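Local structure of Isomerase/lactonizing enzyme (Agrobacterium fabrum str. C58, 2NQL) at residues A[1-9]-A[87-96]; A[351-359]-A[374-384]. The protein belongs to the mandelate racemase / muconate lactonizing enzyme family of the enolase superfamily, pairing an N-terminal capping domain with a TIM-barrel-like domain, and carries a sodium ion. All blocks are in the same frame, centred on the assembly; numbering follows the deposited sequence.

Contact 1. Residues A[1-9]-A[87-96]; sequences MNSPIATVE and AGFVIGRDAS
Ile5 is the chief bump of this contact. It drops into the bend of the type II turn Val90-Arg93, where its CB sits equally close to the carbonyl oxygens of Val90 and Arg93 while CG1 crosses Val90 at an angle, 3.9 Å from Val90 CG1. The first torsion of Ile5 (chi1 -54°) sets CG1 beside the backbone N. The other branch, Ile5 CG2, reaches both Val90 CG1 and Ile91 CA. Two backbone bonds hold Ile5 by its own N and O: Ile5 N to Arg93 O is short at 2.7 Å, and Gly92 N returns to Ile5 O at 2.9 Å. Gly92, at a positive phi of 92°, occupies the third position of the type II turn.

Further along the strand, Val8 presses CB onto the methyl of Ala87, CB to CB 3.8 Å, and Ile91 leans over the Ala6 carbonyl, its CG1 3.6 Å from Ala6 O. This joins strand 5-15 of the antiparallel sheet to the end of helix 75-90 in the N-terminal capping domain of the enolase superfamily. Ile5 and Val8 also reach helix 117-138, touching Leu130 and Leu126 respectively, so the strand's inward residues sit between two helices.

Toward the N-terminus the fit becomes polar. Asn2 lays its amide over the Ser96 backbone, OD1 3.3 Å from Ser96 CB, while its ND2 bonds to Glu137. One water donates to both Asn2 O and Asp94 OD2; a second links Ser3 O to Ala95 N. The other Asp94 oxygen, OD1, turns back into an Asx turn, accepting from Ser96 N above the carboxylate plane and from Ser96 OG on the syn side at 2.7 Å.

Contact 2. Residues A[351-359]-A[374-384]; sequences RRLLDGDMD and GVRPSEAALGL
Ser378 OG is gripped from two sides: it donates to Arg352 O at 2.7 Å, in the carbonyl plane and on a lone pair, and accepts from Ala381 N at 3.2 Å. Ser378 is the N-cap of helix 379-384, and the second bond is its capping bond; the helix directly follows a two-stranded antiparallel pairing of 354-355 with 376-377, in the TIM-barrel-like C-terminal region of the enolase fold. The chi1 of Ser378, 66°, sets OG between the backbone N and the carbonyl carbon, where it can serve both partners. Ser378 N meanwhile reaches Leu353 O at 2.8 Å from well above the carbonyl plane.

Asp355 and Arg376 form the hydrogen-bonded pair of this short sheet, each backbone N bonding to the other's O. Their side chains lie on the same face and cross at an angle. Arg376 comes side-on, with NE straight to the anti lone pair of Asp355 OD2 at 3.0 Å and NH2 adding a longer bond of 3.3 Å to the same oxygen. That oxygen lies in the guanidinium plane, yet the carboxylate is turned 55° from it. On the other face Leu354 brings CD2 to 3.6 Å from Arg376 O and also against Val375 CG2; Leu354 and Val375 rest on helix 322-331, at Ile322 and Ala325 respectively. Leu353 starts out pointing away, but its CD2 swings back to Ala381 CB and Leu384 CD1. Leu353 and Leu384 both also touch Leu13 of strand 5-15.

At the far end Gly356 CA makes a CA-H...O contact with Gly374 O at 3.5 Å, and Met358 CB packs on Val375 CG1. A water donates both to Gly374 O at 2.7 Å and to Asp357 OD1, whose carboxylate is also held through OD2 by Ser369 OG.

Overall arrangement
Contact 1 comes first along the chain and is complete well before contact 2 begins; their centres are about 23 Å apart, with nearest atoms about 9 Å from each other. Strand 5-15 runs between them: its first residues belong to contact 1, while residues farther along it touch contact 2. The antiparallel sheet containing this strand also includes 64-70, whose Trp66 packs on Arg376, Pro377 and Leu382, and 386-387, just beyond helix 379-384. Contact 1 thus joins sheet to helix within the N-terminal domain, whereas contact 2 brings a late part of the chain, beside barrel-domain helix 322-331, against that same sheet, so contact 2 lies where the barrel domain meets the N-terminal sheet.

Contact 1. Residues A[1-9]-A[87-96]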
ATOM      1  N   MET A   1     -12.707  33.397   6.772  1.00 39.35           N
ATOM      2  CA  MET A   1     -13.349  32.691   5.603  1.00 42.10           C
ATOM      3  C   MET A   1     -13.169  31.169   5.734  1.00 36.83           C
ATOM      4  O   MET A   1     -14.148  30.426   5.899  1.00 30.90           O
ATOM      5  CB  MET A   1     -12.783  33.217   4.274  1.00 43.77           C
ATOM      6  CG  MET A   1     -13.164  32.440   3.013  1.00 47.73           C
ATOM      7  SD  MET A   1     -14.929  32.120   2.799  1.00 84.39           S
ATOM      8  CE  MET A   1     -15.502  33.688   2.137  1.00 91.67           C
ATOM      9  N   ASN A   2     -11.919  30.713   5.675  1.00 27.08           N
ATOM     10  CA  ASN A   2     -11.608  29.320   5.990  1.00 25.60           C
ATOM     11  C   ASN A   2     -11.073  29.229   7.398  1.00 28.48           C
ATOM     12  O   ASN A   2      -9.999  29.762   7.697  1.00 32.43           O
ATOM     13  CB  ASN A   2     -10.630  28.737   4.974  1.00 24.72           C
ATOM     14  CG  ASN A   2     -11.186  28.739   3.563  1.00 27.32           C
ATOM     15  OD1 ASN A   2     -10.690  29.457   2.691  1.00 26.05           O
ATOM     16  ND2 ASN A   2     -12.216  27.927   3.322  1.00 25.78           N
ATOM     17  N   SER A   3     -11.856  28.612   8.271  1.00 21.96           N
ATOM     18  CA  SER A   3     -11.520  28.478   9.689  1.00 25.79           C
ATOM     19  C   SER A   3     -10.632  27.235   9.896  1.00 27.24           C
ATOM     20  O   SER A   3     -10.886  26.203   9.282  1.00 24.11           O
ATOM     21  CB  SER A   3     -12.805  28.346  10.494  1.00 21.27           C
ATOM     22  OG  SER A   3     -12.580  28.078  11.874  1.00 18.77           O
ATOM     23  N   PRO A   4      -9.582  27.340  10.745  1.00 25.12           N
ATOM     24  CA  PRO A   4      -8.707  26.172  10.975  1.00 22.37           C
ATOM     25  C   PRO A   4      -9.462  24.958  11.486  1.00 19.01           C
ATOM     26  O   PRO A   4     -10.446  25.099  12.216  1.00 21.52           O
ATOM     27  CB  PRO A   4      -7.723  26.655  12.042  1.00 25.61           C
ATOM     28  CG  PRO A   4      -7.726  28.187  11.855  1.00 29.62           C
ATOM     29  CD  PRO A   4      -9.139  28.522  11.513  1.00 29.19           C
ATOM     30  N   ILE A   5      -9.000  23.776  11.097  1.00 22.21           N
ATOM     31  CA  ILE A   5      -9.533  22.534  11.667  1.00 20.93           C
ATOM     32  C   ILE A   5      -9.251  22.451  13.168  1.00 23.84           C
ATOM     33  O   ILE A   5      -8.111  22.672  13.603  1.00 20.72           O
ATOM     34  CB  ILE A   5      -8.976  21.281  10.940  1.00 19.09           C
ATOM     35  CG1 ILE A   5      -9.223  21.370   9.419  1.00 26.67           C
ATOM     36  CG2 ILE A   5      -9.530  20.007  11.611  1.00 16.27           C
ATOM     37  CD1 ILE A   5     -10.636  21.820   9.010  1.00 21.63           C
ATOM     38  N   ALA A   6     -10.294  22.151  13.942  1.00 17.56           N
ATOM     39  CA  ALA A   6     -10.215  22.042  15.389  1.00 21.58           C
ATOM     40  C   ALA A   6     -10.072  20.570  15.789  1.00 26.89           C
ATOM     41  O   ALA A   6      -9.216  20.229  16.602  1.00 20.00           O
ATOM     42  CB  ALA A   6     -11.457  22.646  16.039  1.00 22.55           C
ATOM     43  N   THR A   7     -10.933  19.705  15.238  1.00 20.62           N
ATOM     44  CA  THR A   7     -11.031  18.312  15.680  1.00 20.85           C
ATOM     45  C   THR A   7     -11.227  17.346  14.504  1.00 18.32           C
ATOM     46  O   THR A   7     -11.779  17.718  13.452  1.00 17.02           O
ATOM     47  CB  THR A   7     -12.166  18.090  16.729  1.00 24.60           C
ATOM     48  OG1 THR A   7     -13.432  18.514  16.196  1.00 21.88           O
ATOM     49  CG2 THR A   7     -11.891  18.823  18.040  1.00 28.38           C
ATOM     50  N   VAL A   8     -10.725  16.117  14.683  1.00 16.88           N
ATOM     51  CA  VAL A   8     -10.888  15.033  13.704  1.00 18.49           C
ATOM     52  C   VAL A   8     -11.321  13.824  14.524  1.00 21.40           C
ATOM     53  O   VAL A   8     -10.597  13.373  15.419  1.00 18.11           O
ATOM     54  CB  VAL A   8      -9.569  14.741  12.924  1.00 20.03           C
ATOM     55  CG1 VAL A   8      -9.764  13.590  11.915  1.00 22.76           C
ATOM     56  CG2 VAL A   8      -9.045  15.991  12.208  1.00 16.80           C
ATOM     57  N   GLU A   9     -12.530  13.333  14.263  1.00 17.37           N
ATOM     58  CA  GLU A   9     -13.095  12.230  15.034  1.00 16.91           C
ATOM     59  C   GLU A   9     -13.318  11.045  14.093  1.00 17.51           C
ATOM     60  O   GLU A   9     -13.880  11.225  13.001  1.00 18.88           O
ATOM     61  CB  GLU A   9     -14.445  12.633  15.628  1.00 18.97           C
ATOM     62  CG  GLU A   9     -14.397  13.731  16.709  1.00 22.57           C
ATOM     63  CD  GLU A   9     -15.788  14.253  17.004  1.00 19.57           C
ATOM     64  OE1 GLU A   9     -16.200  15.232  16.341  1.00 22.13           O
ATOM     65  OE2 GLU A   9     -16.459  13.646  17.852  1.00 21.44           O
ATOM     66  N   ALA A  87      -4.272  13.101  12.004  1.00 19.23           N
ATOM     67  CA  ALA A  87      -5.128  14.153  12.569  1.00 17.71           C
ATOM     68  C   ALA A  87      -4.292  15.342  13.056  1.00 21.68           C
ATOM     69  O   ALA A  87      -4.664  16.481  12.852  1.00 20.43           O
ATOM     70  CB  ALA A  87      -5.965  13.640  13.693  1.00 18.32           C
ATOM     71  N   GLY A  88      -3.160  15.048  13.684  1.00 20.35           N
ATOM     72  CA  GLY A  88      -2.255  16.086  14.204  1.00 17.73           C
ATOM     73  C   GLY A  88      -1.741  17.042  13.151  1.00 17.18           C
ATOM     74  O   GLY A  88      -1.452  18.206  13.461  1.00 21.48           O
ATOM     75  N   PHE A  89      -1.592  16.557  11.923  1.00 15.69           N
ATOM     76  CA  PHE A  89      -1.127  17.362  10.800  1.00 18.53           C
ATOM     77  C   PHE A  89      -2.239  18.002   9.960  1.00 21.48           C
ATOM     78  O   PHE A  89      -1.979  18.758   9.024  1.00 23.93           O
ATOM     79  CB  PHE A  89      -0.174  16.553   9.932  1.00 19.49           C
ATOM     80  CG  PHE A  89       1.111  16.222  10.641  1.00 18.65           C
ATOM     81  CD1 PHE A  89       2.101  17.198  10.774  1.00 20.65           C
ATOM     82  CD2 PHE A  89       1.309  14.981  11.223  1.00 18.03           C
ATOM     83  CE1 PHE A  89       3.288  16.924  11.445  1.00 19.63           C
ATOM     84  CE2 PHE A  89       2.480  14.694  11.907  1.00 21.20           C
ATOM     85  CZ  PHE A  89       3.478  15.676  12.018  1.00 15.82           C
ATOM     86  N   VAL A  90      -3.473  17.682  10.309  1.00 18.56           N
ATOM     87  CA  VAL A  90      -4.645  18.368   9.740  1.00 18.91           C
ATOM     88  C   VAL A  90      -5.126  19.483  10.660  1.00 19.70           C
ATOM     89  O   VAL A  90      -5.453  20.572  10.185  1.00 20.30           O
ATOM     90  CB  VAL A  90      -5.786  17.358   9.411  1.00 19.42           C
ATOM     91  CG1 VAL A  90      -7.061  18.112   8.934  1.00 21.89           C
ATOM     92  CG2 VAL A  90      -5.298  16.423   8.336  1.00 18.55           C
ATOM     93  N   ILE A  91      -5.177  19.208  11.964  1.00 19.23           N
ATOM     94  CA  ILE A  91      -5.591  20.184  12.965  1.00 19.72           C
ATOM     95  C   ILE A  91      -4.704  21.446  12.891  1.00 28.17           C
ATOM     96  O   ILE A  91      -3.462  21.358  12.840  1.00 21.36           O
ATOM     97  CB  ILE A  91      -5.589  19.549  14.387  1.00 21.70           C
ATOM     98  CG1 ILE A  91      -6.781  18.585  14.557  1.00 23.86           C
ATOM     99  CG2 ILE A  91      -5.617  20.625  15.482  1.00 24.85           C
ATOM    100  CD1 ILE A  91      -6.572  17.516  15.637  1.00 24.97           C
ATOM    101  N   GLY A  92      -5.344  22.612  12.823  1.00 23.71           N
ATOM    102  CA  GLY A  92      -4.610  23.870  12.609  1.00 23.65           C
ATOM    103  C   GLY A  92      -4.467  24.287  11.159  1.00 24.86           C
ATOM    104  O   GLY A  92      -4.269  25.469  10.875  1.00 26.33           O
ATOM    105  N   ARG A  93      -4.600  23.342  10.219  1.00 17.95           N
ATOM    106  CA  ARG A  93      -4.632  23.695   8.800  1.00 20.88           C
ATOM    107  C   ARG A  93      -6.070  24.148   8.505  1.00 22.26           C
ATOM    108  O   ARG A  93      -6.950  23.979   9.342  1.00 22.82           O
ATOM    109  CB  ARG A  93      -4.291  22.499   7.895  1.00 23.30           C
ATOM    110  CG  ARG A  93      -2.888  21.882   8.090  1.00 25.31           C
ATOM    111  CD  ARG A  93      -1.812  22.786   7.535  1.00 24.01           C
ATOM    112  NE  ARG A  93      -1.814  22.977   6.077  1.00 24.51           N
ATOM    113  CZ  ARG A  93      -1.123  22.246   5.201  1.00 24.51           C
ATOM    114  NH1 ARG A  93      -0.420  21.206   5.614  1.00 24.62           N
ATOM    115  NH2 ARG A  93      -1.154  22.530   3.895  1.00 25.94           N
ATOM    116  N   ASP A  94      -6.294  24.688   7.317  1.00 23.17           N
ATOM    117  CA  ASP A  94      -7.659  25.010   6.921  1.00 25.99           C
ATOM    118  C   ASP A  94      -8.008  24.414   5.563  1.00 26.50           C
ATOM    119  O   ASP A  94      -7.201  23.689   4.957  1.00 23.93           O
ATOM    120  CB  ASP A  94      -7.891  26.519   6.968  1.00 23.60           C
ATOM    121  CG  ASP A  94      -7.078  27.276   5.925  1.00 28.93           C
ATOM    122  OD1 ASP A  94      -6.897  26.801   4.785  1.00 31.17           O
ATOM    123  OD2 ASP A  94      -6.625  28.385   6.256  1.00 33.98           O
ATOM    124  N   ALA A  95      -9.211  24.738   5.082  1.00 23.80           N
ATOM    125  CA  ALA A  95      -9.740  24.138   3.870  1.00 23.66           C
ATOM    126  C   ALA A  95      -9.651  25.053   2.647  1.00 27.49           C
ATOM    127  O   ALA A  95     -10.320  24.818   1.644  1.00 27.38           O
ATOM    128  CB  ALA A  95     -11.198  23.656   4.116  1.00 24.07           C
ATOM    129  N   SER A  96      -8.805  26.087   2.712  1.00 25.43           N
ATOM    130  CA  SER A  96      -8.573  26.972   1.556  1.00 26.91           C
ATOM    131  C   SER A  96      -7.979  26.274   0.335  1.00 26.19           C
ATOM    132  O   SER A  96      -8.200  26.692  -0.811  1.00 30.82           O
ATOM    133  CB  SER A  96      -7.730  28.198   1.941  1.00 28.35           C
ATOM    134  OG  SER A  96      -6.400  27.832   2.293  1.00 31.92           O
TER
HETATM  135  O   HOH W   1      -7.566  30.048   8.419  1.00 44.81           O
HETATM  136  O   HOH W   2     -11.274  25.654   6.803  1.00 25.89           O

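Contact 2. Residues A[351-359]-A[374-384]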
ATOM      1  N   ARG A 351     -30.526   5.122   2.252  1.00 23.76           N
ATOM      2  CA  ARG A 351     -31.212   6.426   2.217  1.00 26.94           C
ATOM      3  C   ARG A 351     -31.510   6.919   3.646  1.00 21.78           C
ATOM      4  O   ARG A 351     -31.388   8.110   3.941  1.00 26.99           O
ATOM      5  CB  ARG A 351     -32.523   6.347   1.413  1.00 23.97           C
ATOM      6  CG  ARG A 351     -32.342   6.430  -0.094  1.00 24.75           C
ATOM      7  CD  ARG A 351     -33.675   6.811  -0.771  1.00 32.90           C
ATOM      8  NE  ARG A 351     -33.610   6.842  -2.238  1.00 30.03           N
ATOM      9  CZ  ARG A 351     -33.849   5.776  -2.986  1.00 31.86           C
ATOM     10  NH1 ARG A 351     -34.134   4.630  -2.384  1.00 33.13           N
ATOM     11  NH2 ARG A 351     -33.795   5.831  -4.315  1.00 23.37           N
ATOM     12  N   ARG A 352     -31.874   5.974   4.518  1.00 22.21           N
ATOM     13  CA  ARG A 352     -32.182   6.227   5.917  1.00 24.36           C
ATOM     14  C   ARG A 352     -30.978   6.717   6.707  1.00 20.55           C
ATOM     15  O   ARG A 352     -31.137   7.310   7.765  1.00 21.16           O
ATOM     16  CB  ARG A 352     -32.667   4.942   6.578  1.00 25.51           C
ATOM     17  CG  ARG A 352     -34.145   4.829   6.597  1.00 35.25           C
ATOM     18  CD  ARG A 352     -34.585   3.433   6.963  1.00 34.83           C
ATOM     19  NE  ARG A 352     -35.519   2.952   5.946  1.00 41.87           N
ATOM     20  CZ  ARG A 352     -35.228   2.014   5.047  1.00 41.53           C
ATOM     21  NH1 ARG A 352     -36.139   1.665   4.149  1.00 41.20           N
ATOM     22  NH2 ARG A 352     -34.025   1.428   5.034  1.00 37.49           N
ATOM     23  N   LEU A 353     -29.789   6.426   6.188  1.00 20.33           N
ATOM     24  CA  LEU A 353     -28.550   6.717   6.895  1.00 20.60           C
ATOM     25  C   LEU A 353     -28.043   8.118   6.577  1.00 15.46           C
ATOM     26  O   LEU A 353     -27.044   8.571   7.147  1.00 16.98           O
ATOM     27  CB  LEU A 353     -27.497   5.655   6.552  1.00 17.14           C
ATOM     28  CG  LEU A 353     -27.734   4.233   7.118  1.00 22.61           C
ATOM     29  CD1 LEU A 353     -26.568   3.304   6.767  1.00 28.63           C
ATOM     30  CD2 LEU A 353     -27.996   4.224   8.619  1.00 23.68           C
ATOM     31  N   LEU A 354     -28.733   8.812   5.666  1.00 15.58           N
ATOM     32  CA  LEU A 354     -28.256  10.101   5.173  1.00 18.05           C
ATOM     33  C   LEU A 354     -29.310  11.198   5.222  1.00 25.31           C
ATOM     34  O   LEU A 354     -30.491  10.952   4.910  1.00 20.94           O
ATOM     35  CB  LEU A 354     -27.846   9.961   3.710  1.00 23.35           C
ATOM     36  CG  LEU A 354     -26.679   9.028   3.392  1.00 27.35           C
ATOM     37  CD1 LEU A 354     -26.609   8.886   1.896  1.00 24.81           C
ATOM     38  CD2 LEU A 354     -25.396   9.648   3.943  1.00 20.49           C
ATOM     39  N   ASP A 355     -28.875  12.405   5.561  1.00 18.21           N
ATOM     40  CA  ASP A 355     -29.609  13.655   5.201  1.00 23.10           C
ATOM     41  C   ASP A 355     -29.022  14.244   3.914  1.00 22.30           C
ATOM     42  O   ASP A 355     -27.799  14.379   3.789  1.00 23.20           O
ATOM     43  CB  ASP A 355     -29.470  14.724   6.307  1.00 21.09           C
ATOM     44  CG  ASP A 355     -30.110  14.316   7.618  1.00 30.04           C
ATOM     45  OD1 ASP A 355     -31.098  13.546   7.595  1.00 25.73           O
ATOM     46  OD2 ASP A 355     -29.623  14.778   8.682  1.00 25.25           O
ATOM     47  N   GLY A 356     -29.878  14.612   2.963  1.00 23.06           N
ATOM     48  CA  GLY A 356     -29.412  15.094   1.658  1.00 22.41           C
ATOM     49  C   GLY A 356     -30.019  14.370   0.472  1.00 26.50           C
ATOM     50  O   GLY A 356     -30.134  13.152   0.472  1.00 27.21           O
ATOM     51  N   ASP A 357     -30.369  15.134  -0.558  1.00 22.91           N
ATOM     52  CA  ASP A 357     -31.030  14.614  -1.758  1.00 27.57           C
ATOM     53  C   ASP A 357     -30.093  13.968  -2.806  1.00 25.03           C
ATOM     54  O   ASP A 357     -29.985  14.423  -3.944  1.00 28.57           O
ATOM     55  CB  ASP A 357     -31.903  15.716  -2.393  1.00 26.71           C
ATOM     56  CG  ASP A 357     -31.072  16.923  -2.907  1.00 34.23           C
ATOM     57  OD1 ASP A 357     -30.096  17.360  -2.240  1.00 25.09           O
ATOM     58  OD2 ASP A 357     -31.408  17.437  -3.999  1.00 35.05           O
ATOM     59  N   MET A 358     -29.447  12.870  -2.450  1.00 24.22           N
ATOM     60  CA  MET A 358     -28.746  12.069  -3.439  1.00 21.23           C
ATOM     61  C   MET A 358     -29.707  10.962  -3.913  1.00 21.04           C
ATOM     62  O   MET A 358     -30.260  10.232  -3.083  1.00 23.10           O
ATOM     63  CB  MET A 358     -27.495  11.435  -2.793  1.00 19.40           C
ATOM     64  CG  MET A 358     -26.753  10.507  -3.725  1.00 24.09           C
ATOM     65  SD  MET A 358     -25.113   9.996  -3.124  1.00 23.93           S
ATOM     66  CE  MET A 358     -25.510   9.195  -1.574  1.00 25.07           C
ATOM     67  N   ASP A 359     -29.911  10.828  -5.224  1.00 22.63           N
ATOM     68  CA  ASP A 359     -30.833   9.802  -5.720  1.00 20.44           C
ATOM     69  C   ASP A 359     -30.284   9.080  -6.938  1.00 20.78           C
ATOM     70  O   ASP A 359     -29.362   9.562  -7.600  1.00 19.41           O
ATOM     71  CB  ASP A 359     -32.243  10.388  -5.996  1.00 22.51           C
ATOM     72  CG  ASP A 359     -33.347   9.320  -5.983  1.00 27.15           C
ATOM     73  OD1 ASP A 359     -33.114   8.166  -5.516  1.00 23.22           O
ATOM     74  OD2 ASP A 359     -34.458   9.643  -6.447  1.00 28.25           O
ATOM     75  N   GLY A 374     -23.036  17.839   0.289  1.00 21.16           N
ATOM     76  CA  GLY A 374     -24.485  17.844   0.036  1.00 23.79           C
ATOM     77  C   GLY A 374     -25.233  16.744   0.783  1.00 28.47           C
ATOM     78  O   GLY A 374     -26.467  16.651   0.696  1.00 20.45           O
ATOM     79  N   VAL A 375     -24.491  15.873   1.487  1.00 18.76           N
ATOM     80  CA  VAL A 375     -25.099  14.860   2.350  1.00 15.61           C
ATOM     81  C   VAL A 375     -24.330  14.829   3.658  1.00 23.20           C
ATOM     82  O   VAL A 375     -23.202  15.316   3.710  1.00 17.22           O
ATOM     83  CB  VAL A 375     -25.154  13.406   1.717  1.00 19.97           C
ATOM     84  CG1 VAL A 375     -25.838  13.396   0.317  1.00 21.94           C
ATOM     85  CG2 VAL A 375     -23.762  12.764   1.646  1.00 18.68           C
ATOM     86  N   ARG A 376     -24.946  14.258   4.691  1.00 17.42           N
ATOM     87  CA  ARG A 376     -24.274  13.976   5.982  1.00 20.24           C
ATOM     88  C   ARG A 376     -24.981  12.763   6.605  1.00 21.23           C
ATOM     89  O   ARG A 376     -26.093  12.413   6.176  1.00 19.32           O
ATOM     90  CB  ARG A 376     -24.391  15.194   6.905  1.00 17.24           C
ATOM     91  CG  ARG A 376     -25.832  15.486   7.314  1.00 20.06           C
ATOM     92  CD  ARG A 376     -25.921  16.530   8.383  1.00 20.30           C
ATOM     93  NE  ARG A 376     -27.286  16.649   8.908  1.00 20.54           N
ATOM     94  CZ  ARG A 376     -27.720  17.685   9.612  1.00 35.45           C
ATOM     95  NH1 ARG A 376     -26.895  18.699   9.871  1.00 23.64           N
ATOM     96  NH2 ARG A 376     -28.975  17.704  10.047  1.00 26.89           N
ATOM     97  N   PRO A 377     -24.363  12.103   7.604  1.00 18.00           N
ATOM     98  CA  PRO A 377     -25.090  11.052   8.306  1.00 17.84           C
ATOM     99  C   PRO A 377     -26.369  11.591   8.926  1.00 16.94           C
ATOM    100  O   PRO A 377     -26.412  12.727   9.422  1.00 17.87           O
ATOM    101  CB  PRO A 377     -24.095  10.598   9.393  1.00 16.90           C
ATOM    102  CG  PRO A 377     -22.722  10.887   8.729  1.00 18.92           C
ATOM    103  CD  PRO A 377     -22.986  12.249   8.135  1.00 18.20           C
ATOM    104  N   SER A 378     -27.436  10.805   8.806  1.00 19.87           N
ATOM    105  CA  SER A 378     -28.716  11.186   9.398  1.00 21.40           C
ATOM    106  C   SER A 378     -28.643  11.014  10.912  1.00 21.42           C
ATOM    107  O   SER A 378     -27.707  10.384  11.447  1.00 16.60           O
ATOM    108  CB  SER A 378     -29.837  10.306   8.825  1.00 15.86           C
ATOM    109  OG  SER A 378     -29.651   8.945   9.229  1.00 17.90           O
ATOM    110  N   GLU A 379     -29.642  11.541  11.612  1.00 21.73           N
ATOM    111  CA  GLU A 379     -29.767  11.316  13.051  1.00 22.56           C
ATOM    112  C   GLU A 379     -29.773   9.824  13.410  1.00 21.75           C
ATOM    113  O   GLU A 379     -29.128   9.420  14.398  1.00 20.54           O
ATOM    114  CB  GLU A 379     -31.013  12.034  13.605  1.00 27.35           C
ATOM    115  CG  GLU A 379     -30.997  12.303  15.103  1.00 44.65           C
ATOM    116  CD  GLU A 379     -29.787  13.120  15.585  1.00 52.05           C
ATOM    117  OE1 GLU A 379     -29.466  14.175  14.991  1.00 47.31           O
ATOM    118  OE2 GLU A 379     -29.161  12.703  16.581  1.00 66.11           O
ATOM    119  N   ALA A 380     -30.445   9.008  12.590  1.00 16.75           N
ATOM    120  CA  ALA A 380     -30.422   7.547  12.755  1.00 23.53           C
ATOM    121  C   ALA A 380     -28.991   6.995  12.656  1.00 21.25           C
ATOM    122  O   ALA A 380     -28.578   6.203  13.504  1.00 22.23           O
ATOM    123  CB  ALA A 380     -31.332   6.862  11.744  1.00 21.60           C
ATOM    124  N   ALA A 381     -28.246   7.432  11.637  1.00 18.02           N
ATOM    125  CA  ALA A 381     -26.837   6.998  11.479  1.00 18.42           C
ATOM    126  C   ALA A 381     -25.997   7.408  12.698  1.00 20.84           C
ATOM    127  O   ALA A 381     -25.176   6.617  13.180  1.00 21.89           O
ATOM    128  CB  ALA A 381     -26.246   7.562  10.243  1.00 17.59           C
ATOM    129  N   LEU A 382     -26.222   8.614  13.217  1.00 19.24           N
ATOM    130  CA  LEU A 382     -25.462   9.095  14.395  1.00 19.76           C
ATOM    131  C   LEU A 382     -25.713   8.258  15.626  1.00 23.16           C
ATOM    132  O   LEU A 382     -24.840   8.161  16.491  1.00 20.82           O
ATOM    133  CB  LEU A 382     -25.756  10.554  14.712  1.00 19.06           C
ATOM    134  CG  LEU A 382     -25.307  11.634  13.733  1.00 23.86           C
ATOM    135  CD1 LEU A 382     -25.660  12.969  14.342  1.00 27.08           C
ATOM    136  CD2 LEU A 382     -23.810  11.565  13.404  1.00 23.88           C
ATOM    137  N   GLY A 383     -26.886   7.626  15.700  1.00 20.58           N
ATOM    138  CA  GLY A 383     -27.191   6.707  16.801  1.00 22.38           C
ATOM    139  C   GLY A 383     -26.410   5.407  16.697  1.00 26.39           C
ATOM    140  O   GLY A 383     -26.201   4.725  17.685  1.00 27.05           O
ATOM    141  N   LEU A 384     -25.974   5.066  15.489  1.00 18.96           N
ATOM    142  CA  LEU A 384     -25.344   3.766  15.215  1.00 18.41           C
ATOM    143  C   LEU A 384     -23.803   3.793  15.231  1.00 20.95           C
ATOM    144  O   LEU A 384     -23.166   2.777  15.492  1.00 26.60           O
ATOM    145  CB  LEU A 384     -25.827   3.227  13.874  1.00 20.73           C
ATOM    146  CG  LEU A 384     -27.342   2.976  13.817  1.00 23.29           C
ATOM    147  CD1 LEU A 384     -27.709   2.394  12.442  1.00 32.84           C
ATOM    148  CD2 LEU A 384     -27.763   2.065  14.991  1.00 28.94           C
TER
HETATM  149  O   HOH W   3     -27.974  18.710  -0.214  1.00 25.23           O